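Local structure of putative gdp-fucose protein o-fucosyltransferase 1 (Caenorhabditis elegans, 3ZY2) at residues T67-Y71 against T72-T76. The protein is a putative protein O-fucosyltransferase of the GT-B clan, built on two parallel-sheet alpha/beta domains and holding guanosine-5'-diphosphate in a pocket. Residues are numbered along the deposited sequence; the frame is centred on the assembly and turned at random.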
ATOM      1  N   THR A  67      -5.567  18.421 -26.187  1.00 17.89           N
ATOM      2  CA  THR A  67      -5.448  17.067 -26.687  1.00 17.60           C
ATOM      3  C   THR A  67      -5.868  16.017 -25.654  1.00 16.72           C
ATOM      4  O   THR A  67      -6.591  15.086 -25.983  1.00 17.47           O
ATOM      5  CB  THR A  67      -4.042  16.809 -27.230  1.00 17.19           C
ATOM      6  OG1 THR A  67      -3.766  17.773 -28.267  1.00 20.92           O
ATOM      7  CG2 THR A  67      -3.962  15.424 -27.845  1.00 17.94           C
ATOM      8  N   VAL A  68      -5.450  16.190 -24.405  1.00 15.86           N
ATOM      9  CA  VAL A  68      -5.824  15.225 -23.384  1.00 16.10           C
ATOM     10  C   VAL A  68      -7.334  15.243 -23.110  1.00 16.88           C
ATOM     11  O   VAL A  68      -7.924  14.200 -22.822  1.00 17.42           O
ATOM     12  CB  VAL A  68      -4.957  15.371 -22.111  1.00 14.90           C
ATOM     13  CG1 VAL A  68      -5.361  16.578 -21.260  1.00 17.02           C
ATOM     14  CG2 VAL A  68      -5.037  14.099 -21.284  1.00 16.24           C
ATOM     15  N   ALA A  69      -7.942  16.422 -23.256  1.00 17.27           N
ATOM     16  CA  ALA A  69      -9.385  16.597 -23.088  1.00 19.50           C
ATOM     17  C   ALA A  69     -10.185  15.785 -24.103  1.00 20.53           C
ATOM     18  O   ALA A  69     -11.377  15.530 -23.894  1.00 21.79           O
ATOM     19  CB  ALA A  69      -9.748  18.076 -23.178  1.00 19.83           C
ATOM     20  N   LYS A  70      -9.546  15.366 -25.190  1.00 21.01           N
ATOM     21  CA  LYS A  70     -10.249  14.551 -26.201  1.00 21.82           C
ATOM     22  C   LYS A  70     -10.437  13.122 -25.699  1.00 22.17           C
ATOM     23  O   LYS A  70     -11.256  12.350 -26.235  1.00 23.64           O
ATOM     24  CB  LYS A  70      -9.500  14.570 -27.526  1.00 23.20           C
ATOM     25  CG  LYS A  70      -9.287  15.971 -28.085  1.00 24.94           C
ATOM     26  CD  LYS A  70     -10.357  16.369 -29.063  1.00 32.63           C
ATOM     27  CE  LYS A  70      -9.874  17.533 -29.950  1.00 34.35           C
ATOM     28  NZ  LYS A  70      -8.630  17.232 -30.723  1.00 37.06           N
ATOM     29  N   TYR A  71      -9.710  12.779 -24.640  1.00 20.10           N
ATOM     30  CA  TYR A  71      -9.878  11.479 -24.019  1.00 20.22           C
ATOM     31  C   TYR A  71     -10.908  11.489 -22.890  1.00 19.83           C
ATOM     32  O   TYR A  71     -11.791  10.614 -22.828  1.00 20.70           O
ATOM     33  CB  TYR A  71      -8.538  10.908 -23.528  1.00 18.57           C
ATOM     34  CG  TYR A  71      -8.740   9.582 -22.846  1.00 20.17           C
ATOM     35  CD1 TYR A  71      -9.137   8.450 -23.583  1.00 19.10           C
ATOM     36  CD2 TYR A  71      -8.615   9.460 -21.462  1.00 19.50           C
ATOM     37  CE1 TYR A  71      -9.367   7.242 -22.956  1.00 21.55           C
ATOM     38  CE2 TYR A  71      -8.845   8.252 -20.830  1.00 21.10           C
ATOM     39  CZ  TYR A  71      -9.221   7.150 -21.581  1.00 20.75           C
ATOM     40  OH  TYR A  71      -9.446   5.953 -20.937  1.00 21.91           O
ATOM     41  N   THR A  72     -10.793  12.456 -21.986  1.00 19.58           N
ATOM     42  CA  THR A  72     -11.682  12.530 -20.832  1.00 19.86           C
ATOM     43  C   THR A  72     -11.731  13.964 -20.315  1.00 20.16           C
ATOM     44  O   THR A  72     -10.859  14.763 -20.650  1.00 19.72           O
ATOM     45  CB  THR A  72     -11.229  11.539 -19.737  1.00 19.07           C
ATOM     46  OG1 THR A  72     -12.294  11.314 -18.803  1.00 21.43           O
ATOM     47  CG2 THR A  72      -9.945  12.035 -19.021  1.00 17.36           C
ATOM     48  N   ARG A  73     -12.738  14.289 -19.501  1.00 20.65           N
ATOM     49  CA  ARG A  73     -12.820  15.614 -18.900  1.00 20.99           C
ATOM     50  C   ARG A  73     -11.682  15.887 -17.942  1.00 19.80           C
ATOM     51  O   ARG A  73     -11.402  15.079 -17.053  1.00 18.89           O
ATOM     52  CB  ARG A  73     -14.128  15.806 -18.144  1.00 21.88           C
ATOM     53  CG  ARG A  73     -15.332  15.714 -19.014  1.00 24.68           C
ATOM     54  CD  ARG A  73     -16.575  16.310 -18.333  1.00 24.74           C
ATOM     55  NE  ARG A  73     -16.895  15.677 -17.046  1.00 24.96           N
ATOM     56  CZ  ARG A  73     -17.348  14.434 -16.897  1.00 26.71           C
ATOM     57  NH1 ARG A  73     -17.563  13.661 -17.956  1.00 27.57           N
ATOM     58  NH2 ARG A  73     -17.597  13.962 -15.688  1.00 27.53           N
ATOM     59  N   VAL A  74     -11.049  17.039 -18.137  1.00 18.98           N
ATOM     60  CA  VAL A  74      -9.905  17.465 -17.354  1.00 19.24           C
ATOM     61  C   VAL A  74     -10.004  18.947 -16.997  1.00 19.49           C
ATOM     62  O   VAL A  74     -10.718  19.710 -17.677  1.00 21.62           O
ATOM     63  CB  VAL A  74      -8.576  17.245 -18.146  1.00 17.08           C
ATOM     64  CG1 VAL A  74      -8.306  15.758 -18.388  1.00 18.86           C
ATOM     65  CG2 VAL A  74      -8.572  18.036 -19.463  1.00 18.61           C
ATOM     66  N   VAL A  75      -9.313  19.336 -15.924  1.00 19.57           N
ATOM     67  CA  VAL A  75      -9.048  20.747 -15.609  1.00 19.87           C
ATOM     68  C   VAL A  75      -7.589  20.897 -15.190  1.00 19.25           C
ATOM     69  O   VAL A  75      -7.007  19.976 -14.605  1.00 18.24           O
ATOM     70  CB  VAL A  75      -9.953  21.322 -14.482  1.00 21.10           C
ATOM     71  CG1 VAL A  75     -11.369  21.554 -14.993  1.00 23.48           C
ATOM     72  CG2 VAL A  75      -9.886  20.458 -13.197  1.00 21.68           C
ATOM     73  N   THR A  76      -6.994  22.040 -15.491  1.00 18.58           N
ATOM     74  CA  THR A  76      -5.637  22.304 -15.012  1.00 18.44           C
ATOM     75  C   THR A  76      -5.608  22.433 -13.490  1.00 18.43           C
ATOM     76  O   THR A  76      -6.634  22.722 -12.856  1.00 18.68           O
ATOM     77  CB  THR A  76      -5.052  23.589 -15.616  1.00 18.43           C
ATOM     78  OG1 THR A  76      -5.864  24.714 -15.234  1.00 21.31           O
ATOM     79  CG2 THR A  76      -4.973  23.499 -17.147  1.00 20.19           C
TER
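Val74 turns its side chain onto Val68 and Ala69, at and just past helix 65-68, its CG2 packing 3.9 Å from Ala69 CB and 4.0 Å from Val68 CG1. With CG1 of Val74 anti to the carbonyl carbon (chi1 -65°), CG2 falls between the backbone N and the carbonyl carbon and faces both partners, while Val74 CG1 reaches Val68 CG1 alone. The two valines meet at a slant, with CG1 the branch of Val68 that does the touching. Tyr71 and Thr72 also pack as neighbours: Thr72 CG2 lies 3.8 Å from Tyr71 CD2, and Thr72 N approaches the ring obliquely.

The polar links are backbone ones. Val68 O accepts Tyr71 N at 2.9 Å, a bond of tight, 3-10-like spacing, and Thr72 N at 3.5 Å; the second is weak although fairly straight, at 159°. Lys70 N to Thr67 O, 3.1 Å, repeats the i to i-3 pattern. Residues 69-71 keep helical phi/psi, and the backbone is extended from Thr72. Ala69 CA also points a C-H at Thr72 O, 3.4 Å away, a weaker contact.

This is a helix-to-strand connection of an alpha/beta fold: it leads from helix 65-68 into strand 74-75, an edge strand, within this chain, of the six-stranded parallel sheet. Strand 40-42 runs alongside, Arg73 and Val75 bonding to Leu41 through their backbones, and the Arg73 guanidinium pairs with Asp6 and Asp38. Helix 20-37 packs against the turn, with Leu31 touching Val68 and Thr72, and Lys35 giving a hydrogen bond to Tyr71 O and a cation-pi contact to its ring. Beyond the strand, Thr76 OG1 takes Glu79 N as the N-cap of helix 77-88.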